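Local coordinates for protein actibind (Aspergillus niger, PDB 3D3Z) that cleaves RNA as a T2-family ribonuclease, probably without strict base specificity but with a preference for adenylic acid, at residues R70-I75 with Q133-G137; N83-L87 with D138-V144. All blocks are in the same frame, centred on the assembly; numbering follows the deposited sequence. Where two conformers were deposited one is given.

Contact 1 (R70-I75 with Q133-G137); sequences REYSNI and QEEVG. With NAG (2-acetamido-2-deoxy-beta-D-glucopyranose), chain B; NAG (2-acetamido-2-deoxy-beta-D-glucopyranose), chain C.
R70-I75, a loop running into helix 75-81, passes the first turn of helix 134-147, with CA atoms 7.9 Å apart at I75 and V136 and 8.2 Å apart at R70 and Q133. In this RNase T2 fold Q133 is the N-cap residue of the later helix, and its side chain meets the Y72 ring in two ways. Q133 CG sits over one face of the Y72 ring, 4.0 Å from its centroid and 29° off the normal, a CH-pi contact. The chain then bends at chi2 (80°) and brings NE2 to the phenol, where a nearly straight bond lies in the amide plane and ends on Y72 OH. The same NE2 donates to O7 of the second sugar of the glycan carried by N74, so one amide joins ring and glycan. C6 of the first sugar meets the edge of the Y72 ring, in its plane.

At the other end R70 NH1 forms a salt bridge with E135 OE2 at 3.0 Å and 173°, in the guanidinium plane and on the anti lone pair. D67 OD2 makes a second one at R70 NE, while Y130 holds E135 OE1; with both oxygens bonded, rotation of the carboxylate should be limited. Between these polar groups V136 CG1 packs on I75 CD1 and CG2 on Y72 CE2. One water joins the halves, lying 2.6 Å from Y72 OH and donating to E135 OE2 over 2.6 Å.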
loop_
_atom_site.group_PDB
_atom_site.type_symbol
_atom_site.label_atom_id
_atom_site.label_comp_id
_atom_site.label_asym_id
_atom_site.label_seq_id
_atom_site.Cartn_x
_atom_site.Cartn_y
_atom_site.Cartn_z
ATOM N N ARG A 70 -18.123 -10.509 -1.467
ATOM C CA ARG A 70 -17.778 -9.171 -1.100
ATOM C C ARG A 70 -16.916 -8.496 -2.165
ATOM O O ARG A 70 -16.143 -7.676 -1.832
ATOM C CB ARG A 70 -17.076 -9.101 0.275
ATOM C CG ARG A 70 -18.014 -9.390 1.481
ATOM C CD ARG A 70 -17.343 -9.128 2.790
ATOM N NE ARG A 70 -16.147 -9.908 2.915
ATOM C CZ ARG A 70 -14.940 -9.438 3.193
ATOM N NH1 ARG A 70 -14.721 -8.159 3.451
ATOM N NH2 ARG A 70 -13.956 -10.306 3.254
ATOM N N GLU A 71 -17.083 -8.878 -3.412
ATOM C CA GLU A 71 -16.464 -8.194 -4.552
ATOM C C GLU A 71 -17.446 -7.239 -5.186
ATOM O O GLU A 71 -18.625 -7.531 -5.298
ATOM C CB GLU A 71 -15.968 -9.194 -5.587
ATOM C CG GLU A 71 -14.754 -9.977 -5.157
ATOM C CD GLU A 71 -14.346 -10.959 -6.253
ATOM O OE1 GLU A 71 -14.699 -10.709 -7.415
ATOM O OE2 GLU A 71 -13.742 -11.993 -5.957
ATOM N N TYR A 72 -16.956 -6.062 -5.561
ATOM C CA TYR A 72 -17.792 -4.959 -5.950
ATOM C C TYR A 72 -17.304 -4.342 -7.231
ATOM O O TYR A 72 -16.113 -4.439 -7.584
ATOM C CB TYR A 72 -17.814 -3.900 -4.828
ATOM C CG TYR A 72 -18.397 -4.502 -3.560
ATOM C CD1 TYR A 72 -19.738 -4.889 -3.524
ATOM C CD2 TYR A 72 -17.622 -4.724 -2.439
ATOM C CE1 TYR A 72 -20.297 -5.468 -2.400
ATOM C CE2 TYR A 72 -18.167 -5.311 -1.299
ATOM C CZ TYR A 72 -19.510 -5.683 -1.294
ATOM O OH TYR A 72 -20.059 -6.273 -0.170
ATOM N N SER A 73 -18.251 -3.728 -7.920
ATOM C CA SER A 73 -17.982 -2.978 -9.132
ATOM C C SER A 73 -18.499 -1.565 -9.002
ATOM O O SER A 73 -18.829 -0.909 -9.985
ATOM C CB SER A 73 -18.583 -3.719 -10.335
ATOM O OG SER A 73 -20.000 -3.729 -10.279
ATOM N N ASN A 74 -18.557 -1.076 -7.773
ATOM C CA ASN A 74 -19.067 0.242 -7.504
ATOM C C ASN A 74 -18.397 0.959 -6.355
ATOM O O ASN A 74 -19.073 1.584 -5.511
ATOM C CB ASN A 74 -20.580 0.174 -7.247
ATOM C CG ASN A 74 -20.939 -0.682 -6.014
ATOM O OD1 ASN A 74 -20.110 -1.439 -5.470
ATOM N ND2 ASN A 74 -22.168 -0.491 -5.533
ATOM N N ILE A 75 -17.066 0.902 -6.315
ATOM C CA ILE A 75 -16.322 1.531 -5.218
ATOM C C ILE A 75 -16.604 2.989 -5.033
ATOM O O ILE A 75 -16.772 3.452 -3.890
ATOM C CB ILE A 75 -14.749 1.292 -5.390
ATOM C CG1 ILE A 75 -14.382 -0.204 -5.389
ATOM C CG2 ILE A 75 -13.961 2.096 -4.357
ATOM C CD1 ILE A 75 -14.816 -1.068 -4.161
ATOM N N GLN A 133 -21.051 -2.753 3.513
ATOM C CA GLN A 133 -19.794 -2.278 2.862
ATOM C C GLN A 133 -18.993 -1.268 3.670
ATOM O O GLN A 133 -18.095 -0.549 3.091
ATOM C CB GLN A 133 -20.062 -1.732 1.450
ATOM C CG GLN A 133 -20.523 -2.750 0.390
ATOM C CD GLN A 133 -22.000 -3.123 0.444
ATOM O OE1 GLN A 133 -22.857 -2.263 0.557
ATOM N NE2 GLN A 133 -22.285 -4.407 0.425
ATOM N N GLU A 134 -19.248 -1.231 4.994
ATOM C CA GLU A 134 -18.502 -0.331 5.866
ATOM C C GLU A 134 -17.008 -0.631 5.742
ATOM O O GLU A 134 -16.192 0.304 5.711
ATOM C CB GLU A 134 -18.880 -0.434 7.359
ATOM C CG GLU A 134 -18.128 0.507 8.233
ATOM C CD GLU A 134 -18.644 0.513 9.678
ATOM O OE1 GLU A 134 -19.561 -0.308 10.000
ATOM O OE2 GLU A 134 -18.077 1.320 10.443
ATOM N N GLU A 135 -16.670 -1.918 5.700
ATOM C CA GLU A 135 -15.253 -2.332 5.645
ATOM C C GLU A 135 -14.500 -1.962 4.348
ATOM O O GLU A 135 -13.264 -1.859 4.358
ATOM C CB GLU A 135 -15.089 -3.817 5.976
ATOM C CG GLU A 135 -15.257 -4.889 4.850
ATOM C CD GLU A 135 -16.653 -5.053 4.333
ATOM O OE1 GLU A 135 -17.543 -4.229 4.714
ATOM O OE2 GLU A 135 -16.896 -6.038 3.567
ATOM N N VAL A 136 -15.255 -1.775 3.262
ATOM C CA VAL A 136 -14.719 -1.318 1.981
ATOM C C VAL A 136 -14.202 0.104 2.144
ATOM O O VAL A 136 -13.074 0.370 1.843
ATOM C CB VAL A 136 -15.750 -1.468 0.849
ATOM C CG1 VAL A 136 -15.191 -0.954 -0.523
ATOM C CG2 VAL A 136 -16.113 -2.893 0.733
ATOM N N GLY A 137 -15.024 1.007 2.660
ATOM C CA GLY A 137 -14.574 2.372 2.871
ATOM C C GLY A 137 -13.444 2.496 3.880
ATOM O O GLY A 137 -12.516 3.317 3.689
HETATM C C1 NAG B . -22.658 -1.424 -4.534
HETATM C C2 NAG B . -23.918 -0.843 -3.846
HETATM C C3 NAG B . -24.453 -1.854 -2.840
HETATM C C4 NAG B . -24.604 -3.213 -3.464
HETATM C C5 NAG B . -23.272 -3.650 -4.098
HETATM C C6 NAG B . -23.308 -5.050 -4.709
HETATM C C7 NAG B . -23.921 1.596 -3.593
HETATM C C8 NAG B . -23.687 2.816 -2.747
HETATM N N2 NAG B . -23.627 0.379 -3.122
HETATM O O3 NAG B . -25.668 -1.387 -2.275
HETATM O O4 NAG B . -24.994 -4.049 -2.398
HETATM O O5 NAG B . -22.913 -2.691 -5.082
HETATM O O6 NAG B . -24.362 -5.138 -5.638
HETATM O O7 NAG B . -24.363 1.759 -4.727
HETATM C C1 NAG C . -26.186 -4.802 -2.710
HETATM C C2 NAG C . -26.468 -5.823 -1.627
HETATM C C3 NAG C . -27.781 -6.568 -1.890
HETATM C C4 NAG C . -28.907 -5.577 -2.165
HETATM C C5 NAG C . -28.430 -4.682 -3.301
HETATM C C6 NAG C . -29.470 -3.677 -3.779
HETATM C C7 NAG C . -24.506 -6.755 -0.536
HETATM C C8 NAG C . -23.511 -7.857 -0.559
HETATM N N2 NAG C . -25.357 -6.741 -1.573
HETATM O O3 NAG C . -28.102 -7.418 -0.801
HETATM O O4 NAG C . -30.105 -6.257 -2.524
HETATM O O5 NAG C . -27.313 -3.969 -2.801
HETATM O O6 NAG C . -29.724 -2.828 -2.685
HETATM O O7 NAG C . -24.512 -5.937 0.396
HETATM O O HOH W 1 -19.103 -5.875 2.225
#

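Contact 2 (N83-L87 with D138-V144). With NAG (2-acetamido-2-deoxy-beta-D-glucopyranose), chain D.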
loop_
_atom_site.group_PDB
_atom_site.type_symbol
_atom_site.label_atom_id
_atom_site.label_comp_id
_atom_site.label_asym_id
_atom_site.label_seq_id
_atom_site.Cartn_x
_atom_site.Cartn_y
_atom_site.Cartn_z
ATOM N N ASN A 83 -20.320 9.062 2.580
ATOM C CA ASN A 83 -19.889 10.447 2.724
ATOM C C ASN A 83 -18.377 10.619 2.838
ATOM O O ASN A 83 -17.897 11.534 3.524
ATOM C CB ASN A 83 -20.627 11.097 3.880
ATOM C CG ASN A 83 -22.112 10.720 3.866
ATOM O OD1 ASN A 83 -22.773 10.876 2.825
ATOM N ND2 ASN A 83 -22.589 10.099 4.972
ATOM N N ARG A 84 -17.616 9.727 2.199
ATOM C CA ARG A 84 -16.147 9.808 2.274
ATOM C C ARG A 84 -15.622 10.593 1.089
ATOM O O ARG A 84 -14.797 10.114 0.268
ATOM C CB ARG A 84 -15.537 8.419 2.335
ATOM C CG ARG A 84 -16.138 7.560 3.441
ATOM C CD ARG A 84 -15.303 6.363 3.648
ATOM N NE ARG A 84 -15.957 5.284 4.366
ATOM C CZ ARG A 84 -15.498 4.697 5.465
ATOM N NH1 ARG A 84 -14.388 5.115 6.034
ATOM N NH2 ARG A 84 -16.180 3.686 5.989
ATOM N N THR A 85 -16.119 11.823 1.018
ATOM C CA THR A 85 -15.878 12.743 -0.102
ATOM C C THR A 85 -14.422 13.252 -0.146
ATOM O O THR A 85 -13.844 13.372 -1.239
ATOM C CB THR A 85 -16.920 13.911 -0.110
ATOM O OG1 THR A 85 -16.876 14.602 1.142
ATOM C CG2 THR A 85 -18.331 13.392 -0.382
ATOM N N GLU A 86 -13.817 13.548 1.001
ATOM C CA GLU A 86 -12.418 13.970 1.007
ATOM C C GLU A 86 -11.494 12.808 0.645
ATOM O O GLU A 86 -10.478 13.007 -0.032
ATOM C CB GLU A 86 -11.990 14.579 2.345
ATOM C CG GLU A 86 -12.663 15.900 2.662
ATOM C CD GLU A 86 -12.028 17.118 2.027
ATOM O OE1 GLU A 86 -11.552 17.087 0.862
ATOM O OE2 GLU A 86 -12.065 18.163 2.734
ATOM N N LEU A 87 -11.846 11.602 1.101
ATOM C CA LEU A 87 -11.108 10.420 0.748
ATOM C C LEU A 87 -11.148 10.134 -0.749
ATOM O O LEU A 87 -10.102 9.862 -1.337
ATOM C CB LEU A 87 -11.639 9.185 1.500
ATOM C CG LEU A 87 -11.116 7.786 1.156
ATOM C CD1 LEU A 87 -9.604 7.670 1.512
ATOM C CD2 LEU A 87 -11.893 6.775 1.916
ATOM N N ASP A 138 -13.532 1.723 4.969
ATOM C CA ASP A 138 -12.500 1.749 5.989
ATOM C C ASP A 138 -11.129 1.305 5.412
ATOM O O ASP A 138 -10.073 1.824 5.835
ATOM C CB ASP A 138 -12.839 0.852 7.171
ATOM C CG ASP A 138 -13.898 1.458 8.121
ATOM O OD1 ASP A 138 -14.296 2.646 7.998
ATOM O OD2 ASP A 138 -14.265 0.676 9.006
ATOM N N PHE A 139 -11.160 0.310 4.527
ATOM C CA PHE A 139 -9.974 -0.214 3.845
ATOM C C PHE A 139 -9.295 0.911 3.039
ATOM O O PHE A 139 -8.128 1.247 3.291
ATOM C CB PHE A 139 -10.322 -1.434 2.991
ATOM C CG PHE A 139 -9.247 -1.761 1.930
ATOM C CD1 PHE A 139 -8.162 -2.577 2.239
ATOM C CD2 PHE A 139 -9.312 -1.218 0.678
ATOM C CE1 PHE A 139 -7.198 -2.851 1.291
ATOM C CE2 PHE A 139 -8.360 -1.517 -0.301
ATOM C CZ PHE A 139 -7.302 -2.342 0.033
ATOM N N PHE A 140 -10.042 1.601 2.200
ATOM C CA PHE A 140 -9.510 2.703 1.399
ATOM C C PHE A 140 -8.945 3.787 2.264
ATOM O O PHE A 140 -7.798 4.164 2.072
ATOM C CB PHE A 140 -10.546 3.203 0.428
ATOM C CG PHE A 140 -10.705 2.272 -0.729
ATOM C CD1 PHE A 140 -9.756 2.270 -1.754
ATOM C CD2 PHE A 140 -11.717 1.338 -0.784
ATOM C CE1 PHE A 140 -9.804 1.391 -2.787
ATOM C CE2 PHE A 140 -11.780 0.451 -1.835
ATOM C CZ PHE A 140 -10.814 0.489 -2.856
ATOM N N GLN A 141 -9.677 4.155 3.315
ATOM C CA GLN A 141 -9.139 5.061 4.353
ATOM C C GLN A 141 -7.820 4.581 4.995
ATOM O O GLN A 141 -6.893 5.365 5.108
ATOM C CB GLN A 141 -10.190 5.398 5.446
ATOM C CG GLN A 141 -9.721 6.569 6.339
ATOM C CD GLN A 141 -9.541 7.879 5.605
ATOM O OE1 GLN A 141 -10.504 8.450 5.099
ATOM N NE2 GLN A 141 -8.336 8.437 5.659
ATOM N N GLN A 142 -7.741 3.317 5.368
ATOM C CA GLN A 142 -6.551 2.733 6.032
ATOM C C GLN A 142 -5.325 2.793 5.084
ATOM O O GLN A 142 -4.256 3.185 5.473
ATOM C CB GLN A 142 -6.860 1.286 6.407
ATOM C CG GLN A 142 -5.768 0.566 7.190
ATOM C CD GLN A 142 -5.382 1.231 8.476
ATOM O OE1 GLN A 142 -6.241 1.638 9.250
ATOM N NE2 GLN A 142 -4.096 1.336 8.720
ATOM N N VAL A 143 -5.517 2.388 3.823
ATOM C CA VAL A 143 -4.412 2.441 2.809
ATOM C C VAL A 143 -3.849 3.856 2.742
ATOM O O VAL A 143 -2.620 4.120 2.857
ATOM C CB VAL A 143 -4.883 1.958 1.409
ATOM C CG1 VAL A 143 -3.691 2.054 0.408
ATOM C CG2 VAL A 143 -5.435 0.565 1.512
ATOM N N VAL A 144 -4.758 4.804 2.635
ATOM C CA VAL A 144 -4.411 6.228 2.577
ATOM C C VAL A 144 -3.675 6.668 3.832
ATOM O O VAL A 144 -2.623 7.338 3.760
ATOM C CB VAL A 144 -5.662 7.139 2.312
ATOM C CG1 VAL A 144 -5.368 8.647 2.672
ATOM C CG2 VAL A 144 -6.111 7.041 0.814
HETATM C C1 NAG D . -23.980 9.680 4.929
HETATM C C2 NAG D . -24.282 8.664 6.037
HETATM C C3 NAG D . -25.752 8.235 6.022
HETATM C C4 NAG D . -26.709 9.430 5.840
HETATM C C5 NAG D . -26.203 10.414 4.781
HETATM C C6 NAG D . -27.032 11.693 4.747
HETATM C C7 NAG D . -22.292 7.451 6.755
HETATM C C8 NAG D . -21.599 6.127 6.865
HETATM N N2 NAG D . -23.365 7.533 5.976
HETATM O O3 NAG D . -26.016 7.556 7.234
HETATM O O4 NAG D . -28.006 9.001 5.456
HETATM O O5 NAG D . -24.881 10.766 5.099
HETATM O O6 NAG D . -26.766 12.432 5.923
HETATM O O7 NAG D . -21.825 8.412 7.334
HETATM O O HOH W 2 -13.172 7.624 5.799
#
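N83-L87 ends one helix and starts the next, and it nears D138-V144, within helix 134-147, most closely at L87 and Q141, whose CA atoms are 6.8 Å apart. N83, with positive phi, is the C-prime residue of a Schellman motif that closes helix 75-81; R84, centre of an inverse gamma turn, is the N-cap of helix 85-94. This is helix packing in the alpha-helical part of the RNase T2 fold, with a polar end and an apolar end.

At the polar end the R84 chain is extended from CG to NE, which carries the guanidinium across to D138. R84 NH1 and NH2 both grip D138 OD1 end-on, at 3.2 and 2.9 Å, in a salt bridge. Both bonds are bent, the NH1 one to 139°, and the two planes stand 81° apart: NH1 uses the anti lone pair, whereas NH2 comes from above the carboxylate plane. The backbone N of D138 lies over one face of the guanidinium; as both are donors, they do not bond. Q82 OE1 accepts from R84 NE, and Y127 OH bonds D138 OD2. A water accepts from R84 NH1 and donates to Q141 OE1, while Q141 NE2 is hydrogen-bonded to D145 OD1.

At the apolar end L87, with CG anti to its backbone N (chi1 173°), sends CD1 to V144 CG2 at 3.6 Å and CD2 to F140 CB at 4.1 Å. N83 carries its N-linked sugar outside the interface.

With two donors on OD1 and a tyrosine hydroxyl on OD2, D138 would probably stay ionised, and the pair would offset its charge in this partly buried setting.

In the fold
After strands 29-35 and 49-56 the chain reaches 70-75, which leads into helix 75-81, then 83-87 at the start of helix 85-94, and after helix 104-116 reaches helix 134-147. Contact 1 closes a loop of 57 residues and contact 2 one of 50; the two cross, since their segments alternate along the chain. Both end on consecutive parts of helix 134-147, which thus receives the loop before helix 75-81 and the start of helix 85-94. Their centres lie 12 Å apart, and they touch directly: I75 CG2 packs on F140 CE2 at 3.7 Å, and the R84 guanidinium carbon CZ approaches G137 C.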